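Local coordinates for aminotransferase, class IV (Brucella abortus, PDB 4TVI), which probably transfers the amino group of leucine, isoleucine or valine to 2-oxoglutarate, using pyridoxal 5'-phosphate as its cofactor, at residues Leu63-Ala68 with Tyr121-Tyr126; Leu209-Glu214 with Glu259-Ile264; Ile247-Glu252 with Ala304-Trp309. One frame throughout, in Å; residues are numbered along the deposited sequence.

Contact 1: Leu63-Ala68 with Tyr121-Tyr126; sequences LVFDGA and YIRPMY
Val-64 and Tyr-126 form a hydrogen-bonded antiparallel pair: Val-64 N reaches Tyr-126 O over 2.8 Å, and Tyr-126 N answers Val-64 O. Their side chains share a sheet face, Val-64 CG2 lying at the edge of the tyrosine ring, near its plane, and 3.6 Å from Tyr-126 CB. Farther along the same face Ala-68 CB sits 4.0 Å from Ile-122 CB. The other face carries the non-hydrogen-bonded pair Phe-65 and Met-125, Phe-65 CB lying 3.8 Å from Met-125 CG. With chi1 at 70°, CG of Phe-65 stands between its backbone N and carbonyl carbon, and the ring leads off to meet Trp-59 of the second subunit edge-to-face. Arg-123 lays its CG on Asp-66 O (3.3 Å); its chain then bends at chi3 (61°), and NE gives a weak bond to Met-125 SD in the guanidinium plane, while NH2 bonds Ala-53 O of the second subunit. Asp-66 N bonds Pro-124 O, but proline has no N-H to return. The chemistry thus implies a buried edge held by backbone bonds, with Asp-66 turned to Gly-67 N, His-81 and Arg-84, and Arg-123 to the dimer interface.

Contact 2: Leu209-Glu214 with Glu259-Ile264; sequences LGNVAE and ETTLKI
Asn-211 meets Thr-261 through side chains set by their first torsions. Asn-211 has chi1 -63°, with CG anti to its carbonyl carbon; in Thr-261 chi1 places OG1 beside the backbone N and leaves CG2 anti to it, and that methyl lies over the face of the carboxamide. Thr-261 CG2 to Asn-211 CG is 3.3 Å, a snug fit, and the methyl is almost as near to the amide O and N. The same amide oxygen, Asn-211 OD1, has Lys-263 CG 3.6 Å away. Beyond that point the lysine chain bends at chi3 (56°) and again at chi4, folding its amine back toward the turn at Gly-210.

One direct backbone bond joins the segments, Val-212 N to Leu-262 O at 2.7 Å, bent to 144° at the hydrogen. Water supplies the rest. One molecule donates to Gly-210 O (2.7 Å) and accepts from Lys-263 NZ (2.9 Å) and Ile-264 N (2.8 Å), thereby serving an N-H of the first helical turn. A second accepts from Leu-262 N at 2.6 Å and donates to Val-212 O, linking the two backbones through water. The apolar side is closed by Val-212 CG2, 3.9 Å from Ile-264 CD1.

Gly-210, at positive phi, belongs to the turn between strands 202-206 and 212-215, where Asp-207 OD1 accepts Asn-211 N. Strand 212-215 carries a classic beta bulge, Ala-213 and Glu-214 both facing Val-205. Strand 257-260, paired parallel with strand 227-231, has just ended, and Lys-263 is the N-cap of helix 264-268, its N bonded to Asp-266. Phe-267 of that helix packs on both Val-212 and Leu-262.

Contact 3: Ile247-Glu252 with Ala304-Trp309; sequences IKLLRE and ALYWEW
Leu-249 wedges between Leu-305, Tyr-306 and Trp-309 in a near-perpendicular helix-helix packing, in which helix 297-310, the last of the chain, crosses helix 241-252. The short axes run at 102° to each other with a closest approach of 9.5 Å. The backbones come nearest at Leu-249 and Leu-305, whose CA atoms are 6.4 Å apart.

In the first shell, Leu-249 CD1 does most of the touching. It lies 3.5 Å from Leu-305 O, 3.6 Å from Tyr-306 CA and 3.7 Å from Trp-309 CB, so the methyl rests against the backbone of one helical turn as much as against side chains. Leu-305 O already accepts the helical N-H of Trp-309, and the methyl therefore covers a satisfied carbonyl. Reciprocally, Leu-305 CD1 approaches Leu-249 O at 3.8 Å. The same CD1 touches Leu-250 CD2, where the two leucines cross at about a right angle. Trp-309, with CG anti to its backbone N (chi1 165°), is also set roughly perpendicular to Leu-249, and its CB meets both leucine methyls. The side-chain contacts across the crossing are all apolar, and the methyls also rest on two backbone carbonyls.

Farther out, Tyr-306 packs on Thr-242 and Arg-245 of the earlier part of helix 241-252 and, like Trp-309, on Pro-76. Strand 257-260 packs against another side of helix 241-252, Ile-247 and Leu-250 both resting on Val-257, whose carbonyl accepts a bond from Arg-251 NH2. Ile-247 CG2 lies over one face of that guanidinium, toward its rim. Away from the crossing, one turn of helix 247-252 is spanned by a salt bridge, Lys-248 NZ meeting Glu-252 OE2 at 3.0 Å, nearly along the C-O bond.

In the fold
Contact 1 belongs to the five-stranded antiparallel sheet, whereas contact 2 lies on the mixed sheet and contact 3 on helices packed beside it; the centre of contact 1 is about 27 Å from that of contact 2 and about 25 Å from that of contact 3. Contacts 2 and 3 have centres about 23 Å apart yet touch, Glu-259 CD lying 3.8 Å from Ile-247 CD1 and its OE2 forming a long, weak ion pair with Arg-251. Lys-180 carries the cofactor. Glu-214, in the strand segment of contact 2, brings OE1 close to the pyridine N1 of that modified residue, consistent with the cofactor-anchoring glutamate of class IV aminotransferases. On the other sheet, Phe-65 and Arg-123 of contact 1 face the second subunit.

Contact 1: Leu63-Ala68 with Tyr121-Tyr126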
loop_
_atom_site.group_PDB
_atom_site.type_symbol
_atom_site.label_atom_id
_atom_site.label_comp_id
_atom_site.label_asym_id
_atom_site.label_seq_id
_atom_site.Cartn_x
_atom_site.Cartn_y
_atom_site.Cartn_z
ATOM N N LEU A 63 -0.861 -6.578 -3.690
ATOM C CA LEU A 63 0.179 -7.035 -4.622
ATOM C C LEU A 63 1.586 -7.010 -4.020
ATOM O O LEU A 63 1.998 -6.031 -3.387
ATOM C CB LEU A 63 0.165 -6.204 -5.911
ATOM C CG LEU A 63 1.073 -6.699 -7.056
ATOM C CD1 LEU A 63 0.427 -6.462 -8.433
ATOM C CD2 LEU A 63 2.450 -6.044 -7.013
ATOM N N VAL A 64 2.317 -8.100 -4.228
ATOM C CA VAL A 64 3.728 -8.168 -3.869
ATOM C C VAL A 64 4.556 -8.327 -5.133
ATOM O O VAL A 64 4.038 -8.742 -6.173
ATOM C CB VAL A 64 4.029 -9.334 -2.923
ATOM C CG1 VAL A 64 3.256 -9.167 -1.635
ATOM C CG2 VAL A 64 3.678 -10.653 -3.585
ATOM N N PHE A 65 5.843 -8.012 -5.042
ATOM C CA PHE A 65 6.716 -8.097 -6.201
ATOM C C PHE A 65 8.147 -8.393 -5.784
ATOM O O PHE A 65 8.494 -8.285 -4.610
ATOM C CB PHE A 65 6.660 -6.794 -7.002
ATOM C CG PHE A 65 7.310 -5.628 -6.312
ATOM C CD1 PHE A 65 6.626 -4.912 -5.340
ATOM C CD2 PHE A 65 8.604 -5.246 -6.635
ATOM C CE1 PHE A 65 7.220 -3.835 -4.702
ATOM C CE2 PHE A 65 9.207 -4.172 -6.000
ATOM C CZ PHE A 65 8.514 -3.464 -5.033
ATOM N N ASP A 66 8.978 -8.769 -6.748
ATOM C CA ASP A 66 10.410 -8.845 -6.504
ATOM C C ASP A 66 11.147 -8.289 -7.711
ATOM O O ASP A 66 10.533 -7.703 -8.610
ATOM C CB ASP A 66 10.849 -10.275 -6.198
ATOM C CG ASP A 66 11.949 -10.330 -5.152
ATOM O OD1 ASP A 66 13.099 -9.976 -5.484
ATOM O OD2 ASP A 66 11.657 -10.715 -3.996
ATOM N N GLY A 67 12.466 -8.429 -7.714
ATOM C CA GLY A 67 13.254 -7.911 -8.812
ATOM C C GLY A 67 14.546 -8.669 -9.001
ATOM O O GLY A 67 15.358 -8.748 -8.079
ATOM N N ALA A 68 14.730 -9.241 -10.186
ATOM C CA ALA A 68 16.015 -9.825 -10.553
ATOM C C ALA A 68 16.571 -9.099 -11.775
ATOM O O ALA A 68 15.896 -8.251 -12.362
ATOM C CB ALA A 68 15.874 -11.310 -10.823
ATOM N N TYR A 121 15.379 -6.321 -16.817
ATOM C CA TYR A 121 14.837 -6.236 -15.471
ATOM C C TYR A 121 13.636 -7.176 -15.302
ATOM O O TYR A 121 12.666 -7.126 -16.068
ATOM C CB TYR A 121 14.473 -4.783 -15.160
ATOM C CG TYR A 121 13.622 -4.576 -13.931
ATOM C CD1 TYR A 121 14.020 -5.031 -12.684
ATOM C CD2 TYR A 121 12.440 -3.855 -14.016
ATOM C CE1 TYR A 121 13.230 -4.820 -11.562
ATOM C CE2 TYR A 121 11.656 -3.631 -12.911
ATOM C CZ TYR A 121 12.047 -4.112 -11.685
ATOM O OH TYR A 121 11.243 -3.873 -10.590
ATOM N N ILE A 122 13.738 -8.050 -14.303
ATOM C CA ILE A 122 12.786 -9.135 -14.077
ATOM C C ILE A 122 11.915 -8.900 -12.839
ATOM O O ILE A 122 12.426 -8.904 -11.718
ATOM C CB ILE A 122 13.529 -10.479 -13.909
ATOM C CG1 ILE A 122 14.468 -10.732 -15.093
ATOM C CG2 ILE A 122 12.544 -11.626 -13.727
ATOM C CD1 ILE A 122 15.495 -11.810 -14.813
ATOM N N ARG A 123 10.613 -8.696 -13.028
ATOM C CA ARG A 123 9.723 -8.440 -11.895
ATOM C C ARG A 123 8.571 -9.442 -11.807
ATOM O O ARG A 123 7.583 -9.328 -12.533
ATOM C CB ARG A 123 9.149 -7.016 -11.950
ATOM C CG ARG A 123 8.225 -6.686 -10.755
ATOM C CD ARG A 123 7.736 -5.236 -10.761
ATOM N NE ARG A 123 6.953 -4.923 -11.954
ATOM C CZ ARG A 123 7.401 -4.183 -12.963
ATOM N NH1 ARG A 123 8.625 -3.676 -12.913
ATOM N NH2 ARG A 123 6.628 -3.948 -14.019
ATOM N N PRO A 124 8.699 -10.438 -10.917
ATOM C CA PRO A 124 7.589 -11.335 -10.576
ATOM C C PRO A 124 6.555 -10.617 -9.710
ATOM O O PRO A 124 6.943 -9.799 -8.876
ATOM C CB PRO A 124 8.264 -12.461 -9.785
ATOM C CG PRO A 124 9.736 -12.270 -9.978
ATOM C CD PRO A 124 9.937 -10.817 -10.220
ATOM N N MET A 125 5.273 -10.917 -9.897
ATOM C CA MET A 125 4.221 -10.256 -9.125
ATOM C C MET A 125 3.088 -11.213 -8.747
ATOM O O MET A 125 2.616 -11.990 -9.575
ATOM C CB MET A 125 3.658 -9.071 -9.910
ATOM C CG MET A 125 4.625 -7.907 -10.069
ATOM S SD MET A 125 3.982 -6.596 -11.129
ATOM C CE MET A 125 3.871 -7.457 -12.697
ATOM N N TYR A 126 2.670 -11.147 -7.488
ATOM C CA TYR A 126 1.520 -11.891 -6.982
ATOM C C TYR A 126 0.503 -10.912 -6.408
ATOM O O TYR A 126 0.890 -9.895 -5.835
ATOM C CB TYR A 126 1.912 -12.865 -5.875
ATOM C CG TYR A 126 2.576 -14.157 -6.281
ATOM C CD1 TYR A 126 1.923 -15.085 -7.083
ATOM C CD2 TYR A 126 3.833 -14.481 -5.794
ATOM C CE1 TYR A 126 2.529 -16.288 -7.423
ATOM C CE2 TYR A 126 4.439 -15.670 -6.124
ATOM C CZ TYR A 126 3.789 -16.572 -6.939
ATOM O OH TYR A 126 4.408 -17.763 -7.259
#

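Contact 2: Leu209-Glu214 with Glu259-Ile264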
loop_
_atom_site.group_PDB
_atom_site.type_symbol
_atom_site.label_atom_id
_atom_site.label_comp_id
_atom_site.label_asym_id
_atom_site.label_seq_id
_atom_site.Cartn_x
_atom_site.Cartn_y
_atom_site.Cartn_z
ATOM N N LEU A 209 13.027 4.441 15.822
ATOM C CA LEU A 209 14.019 4.659 16.868
ATOM C C LEU A 209 15.025 5.745 16.498
ATOM O O LEU A 209 15.822 6.168 17.325
ATOM C CB LEU A 209 14.762 3.356 17.175
ATOM C CG LEU A 209 13.914 2.212 17.722
ATOM C CD1 LEU A 209 14.787 1.024 18.083
ATOM C CD2 LEU A 209 13.159 2.697 18.943
ATOM N N GLY A 210 14.997 6.189 15.248
ATOM C CA GLY A 210 15.924 7.213 14.804
ATOM C C GLY A 210 17.230 6.617 14.302
ATOM O O GLY A 210 18.204 7.332 14.068
ATOM N N ASN A 211 17.254 5.302 14.117
ATOM C CA ASN A 211 18.440 4.650 13.582
ATOM C C ASN A 211 18.303 4.444 12.078
ATOM O O ASN A 211 17.223 4.108 11.590
ATOM C CB ASN A 211 18.670 3.317 14.284
ATOM C CG ASN A 211 18.938 3.489 15.762
ATOM O OD1 ASN A 211 19.690 4.374 16.160
ATOM N ND2 ASN A 211 18.332 2.638 16.584
ATOM N N VAL A 212 19.398 4.658 11.351
ATOM C CA VAL A 212 19.389 4.515 9.901
ATOM C C VAL A 212 18.962 3.112 9.508
ATOM O O VAL A 212 19.431 2.130 10.086
ATOM C CB VAL A 212 20.769 4.828 9.288
ATOM C CG1 VAL A 212 20.752 4.583 7.790
ATOM C CG2 VAL A 212 21.163 6.265 9.580
ATOM N N ALA A 213 18.051 3.034 8.541
ATOM C CA ALA A 213 17.582 1.766 8.011
ATOM C C ALA A 213 18.161 1.507 6.623
ATOM O O ALA A 213 18.744 0.460 6.369
ATOM C CB ALA A 213 16.061 1.747 7.959
ATOM N N GLU A 214 17.978 2.473 5.728
ATOM C CA GLU A 214 18.372 2.334 4.331
ATOM C C GLU A 214 18.099 3.647 3.622
ATOM O O GLU A 214 17.778 4.645 4.271
ATOM C CB GLU A 214 17.612 1.192 3.649
ATOM C CG GLU A 214 16.093 1.297 3.785
ATOM C CD GLU A 214 15.357 0.302 2.908
ATOM O OE1 GLU A 214 16.033 -0.459 2.188
ATOM O OE2 GLU A 214 14.108 0.276 2.941
ATOM N N GLU A 259 27.555 -5.332 10.737
ATOM C CA GLU A 259 26.113 -5.119 10.740
ATOM C C GLU A 259 25.673 -4.669 12.118
ATOM O O GLU A 259 25.480 -5.485 13.020
ATOM C CB GLU A 259 25.380 -6.389 10.334
ATOM C CG GLU A 259 25.739 -6.853 8.941
ATOM C CD GLU A 259 25.024 -8.129 8.574
ATOM O OE1 GLU A 259 23.806 -8.060 8.291
ATOM O OE2 GLU A 259 25.677 -9.196 8.590
ATOM N N THR A 260 25.521 -3.362 12.273
ATOM C CA THR A 260 25.323 -2.773 13.581
ATOM C C THR A 260 24.308 -1.641 13.516
ATOM O O THR A 260 23.851 -1.264 12.435
ATOM C CB THR A 260 26.644 -2.232 14.143
ATOM O OG1 THR A 260 26.457 -1.825 15.502
ATOM C CG2 THR A 260 27.113 -1.045 13.319
ATOM N N THR A 261 23.955 -1.103 14.678
ATOM C CA THR A 261 23.026 0.013 14.733
ATOM C C THR A 261 23.766 1.287 14.340
ATOM O O THR A 261 24.784 1.633 14.936
ATOM C CB THR A 261 22.408 0.164 16.133
ATOM O OG1 THR A 261 21.646 -1.010 16.449
ATOM C CG2 THR A 261 21.510 1.398 16.204
ATOM N N LEU A 262 23.270 1.968 13.314
ATOM C CA LEU A 262 23.907 3.189 12.840
ATOM C C LEU A 262 22.965 4.387 12.913
ATOM O O LEU A 262 21.766 4.268 12.653
ATOM C CB LEU A 262 24.408 3.007 11.406
ATOM C CG LEU A 262 25.454 1.919 11.160
ATOM C CD1 LEU A 262 25.615 1.681 9.662
ATOM C CD2 LEU A 262 26.794 2.276 11.797
ATOM N N LYS A 263 23.514 5.539 13.275
ATOM C CA LYS A 263 22.751 6.775 13.300
ATOM C C LYS A 263 23.157 7.679 12.141
ATOM O O LYS A 263 24.116 7.388 11.427
ATOM C CB LYS A 263 22.943 7.497 14.640
ATOM C CG LYS A 263 22.304 6.768 15.817
ATOM C CD LYS A 263 22.342 7.595 17.096
ATOM C CE LYS A 263 21.672 8.944 16.898
ATOM N NZ LYS A 263 20.282 8.811 16.368
ATOM N N ILE A 264 22.415 8.768 11.955
ATOM C CA ILE A 264 22.716 9.740 10.911
ATOM C C ILE A 264 24.143 10.245 11.075
ATOM O O ILE A 264 24.871 10.418 10.095
ATOM C CB ILE A 264 21.739 10.938 10.938
ATOM C CG1 ILE A 264 20.324 10.498 10.539
ATOM C CG2 ILE A 264 22.222 12.042 10.006
ATOM C CD1 ILE A 264 20.215 10.016 9.105
HETATM O O HOH W 1 20.090 9.112 13.471
HETATM O O HOH W 2 21.163 1.152 12.113
#

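Contact 3: Ile247-Glu252 with Ala304-Trp309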
loop_
_atom_site.group_PDB
_atom_site.type_symbol
_atom_site.label_atom_id
_atom_site.label_comp_id
_atom_site.label_asym_id
_atom_site.label_seq_id
_atom_site.Cartn_x
_atom_site.Cartn_y
_atom_site.Cartn_z
ATOM N N ILE A 247 27.970 -8.301 1.246
ATOM C CA ILE A 247 28.563 -8.551 2.557
ATOM C C ILE A 247 29.399 -9.825 2.518
ATOM O O ILE A 247 30.533 -9.852 2.990
ATOM C CB ILE A 247 27.487 -8.680 3.656
ATOM C CG1 ILE A 247 26.807 -7.331 3.908
ATOM C CG2 ILE A 247 28.095 -9.206 4.937
ATOM C CD1 ILE A 247 25.615 -7.429 4.850
ATOM N N LYS A 248 28.827 -10.873 1.937
ATOM C CA LYS A 248 29.494 -12.164 1.832
ATOM C C LYS A 248 30.791 -12.052 1.032
ATOM O O LYS A 248 31.828 -12.565 1.447
ATOM C CB LYS A 248 28.550 -13.190 1.193
ATOM C CG LYS A 248 29.123 -14.591 1.028
ATOM C CD LYS A 248 28.063 -15.547 0.491
ATOM C CE LYS A 248 28.683 -16.826 -0.060
ATOM N NZ LYS A 248 29.428 -17.598 0.965
ATOM N N LEU A 249 30.735 -11.359 -0.101
ATOM C CA LEU A 249 31.905 -11.217 -0.959
ATOM C C LEU A 249 32.981 -10.336 -0.327
ATOM O O LEU A 249 34.169 -10.636 -0.431
ATOM C CB LEU A 249 31.498 -10.656 -2.321
ATOM C CG LEU A 249 30.689 -11.627 -3.181
ATOM C CD1 LEU A 249 30.169 -10.937 -4.431
ATOM C CD2 LEU A 249 31.537 -12.838 -3.540
ATOM N N LEU A 250 32.566 -9.250 0.322
ATOM C CA LEU A 250 33.514 -8.366 0.991
ATOM C C LEU A 250 34.262 -9.100 2.097
ATOM O O LEU A 250 35.488 -8.999 2.197
ATOM C CB LEU A 250 32.805 -7.147 1.564
ATOM C CG LEU A 250 32.516 -6.032 0.562
ATOM C CD1 LEU A 250 31.564 -5.003 1.156
ATOM C CD2 LEU A 250 33.829 -5.380 0.156
ATOM N N ARG A 251 33.531 -9.843 2.921
ATOM C CA ARG A 251 34.169 -10.564 4.014
ATOM C C ARG A 251 35.120 -11.625 3.470
ATOM O O ARG A 251 36.189 -11.843 4.031
ATOM C CB ARG A 251 33.130 -11.190 4.942
ATOM C CG ARG A 251 32.373 -10.168 5.775
ATOM C CD ARG A 251 31.475 -10.829 6.811
ATOM N NE ARG A 251 30.829 -9.844 7.676
ATOM C CZ ARG A 251 29.606 -9.989 8.177
ATOM N NH1 ARG A 251 28.898 -11.075 7.886
ATOM N NH2 ARG A 251 29.079 -9.045 8.946
ATOM N N GLU A 252 34.737 -12.265 2.365
ATOM C CA GLU A 252 35.588 -13.274 1.737
ATOM C C GLU A 252 36.858 -12.676 1.154
ATOM O O GLU A 252 37.861 -13.369 1.010
ATOM C CB GLU A 252 34.827 -14.024 0.642
ATOM C CG GLU A 252 33.785 -14.986 1.178
ATOM C CD GLU A 252 33.040 -15.720 0.082
ATOM O OE1 GLU A 252 33.358 -15.509 -1.109
ATOM O OE2 GLU A 252 32.135 -16.511 0.421
ATOM N N ALA A 304 33.399 -4.498 -7.890
ATOM C CA ALA A 304 34.276 -5.386 -8.650
ATOM C C ALA A 304 34.094 -6.830 -8.199
ATOM O O ALA A 304 34.009 -7.744 -9.020
ATOM C CB ALA A 304 35.733 -4.960 -8.500
ATOM N N LEU A 305 34.022 -7.020 -6.885
ATOM C CA LEU A 305 33.842 -8.343 -6.302
ATOM C C LEU A 305 32.513 -8.957 -6.713
ATOM O O LEU A 305 32.427 -10.159 -6.957
ATOM C CB LEU A 305 33.926 -8.270 -4.777
ATOM C CG LEU A 305 35.311 -7.995 -4.191
ATOM C CD1 LEU A 305 35.215 -7.710 -2.693
ATOM C CD2 LEU A 305 36.237 -9.170 -4.470
ATOM N N TYR A 306 31.476 -8.128 -6.795
ATOM C CA TYR A 306 30.169 -8.624 -7.192
ATOM C C TYR A 306 30.220 -9.133 -8.629
ATOM O O TYR A 306 29.728 -10.220 -8.927
ATOM C CB TYR A 306 29.094 -7.545 -7.054
ATOM C CG TYR A 306 27.706 -8.098 -7.273
ATOM C CD1 TYR A 306 27.174 -8.204 -8.554
ATOM C CD2 TYR A 306 26.941 -8.553 -6.204
ATOM C CE1 TYR A 306 25.913 -8.728 -8.765
ATOM C CE2 TYR A 306 25.673 -9.081 -6.406
ATOM C CZ TYR A 306 25.167 -9.165 -7.693
ATOM O OH TYR A 306 23.912 -9.690 -7.910
ATOM N N TRP A 307 30.813 -8.339 -9.515
ATOM C CA TRP A 307 30.909 -8.698 -10.929
ATOM C C TRP A 307 31.743 -9.961 -11.145
ATOM O O TRP A 307 31.411 -10.776 -12.007
ATOM C CB TRP A 307 31.495 -7.535 -11.730
ATOM C CG TRP A 307 30.473 -6.804 -12.539
ATOM C CD1 TRP A 307 30.350 -6.795 -13.899
ATOM C CD2 TRP A 307 29.412 -5.987 -12.035
ATOM N NE1 TRP A 307 29.286 -6.012 -14.274
ATOM C CE2 TRP A 307 28.690 -5.506 -13.146
ATOM C CE3 TRP A 307 29.004 -5.609 -10.752
ATOM C CZ2 TRP A 307 27.585 -4.667 -13.014
ATOM C CZ3 TRP A 307 27.901 -4.777 -10.622
ATOM C CH2 TRP A 307 27.206 -4.316 -11.747
ATOM N N GLU A 308 32.807 -10.134 -10.357
ATOM C CA GLU A 308 33.624 -11.342 -10.462
ATOM C C GLU A 308 32.802 -12.571 -10.149
ATOM O O GLU A 308 32.788 -13.533 -10.915
ATOM C CB GLU A 308 34.823 -11.326 -9.512
ATOM C CG GLU A 308 35.486 -12.715 -9.438
ATOM C CD GLU A 308 36.534 -12.843 -8.348
ATOM O OE1 GLU A 308 36.371 -12.208 -7.282
ATOM O OE2 GLU A 308 37.518 -13.589 -8.544
ATOM N N TRP A 309 32.120 -12.532 -9.008
ATOM C CA TRP A 309 31.295 -13.653 -8.587
ATOM C C TRP A 309 30.166 -13.917 -9.577
ATOM O O TRP A 309 29.859 -15.068 -9.888
ATOM C CB TRP A 309 30.720 -13.405 -7.191
ATOM C CG TRP A 309 29.610 -14.339 -6.868
ATOM C CD1 TRP A 309 29.721 -15.632 -6.441
ATOM C CD2 TRP A 309 28.209 -14.063 -6.955
ATOM N NE1 TRP A 309 28.477 -16.178 -6.260
ATOM C CE2 TRP A 309 27.529 -15.234 -6.563
ATOM C CE3 TRP A 309 27.462 -12.940 -7.326
ATOM C CZ2 TRP A 309 26.137 -15.313 -6.533
ATOM C CZ3 TRP A 309 26.084 -13.021 -7.294
ATOM C CH2 TRP A 309 25.435 -14.200 -6.905
#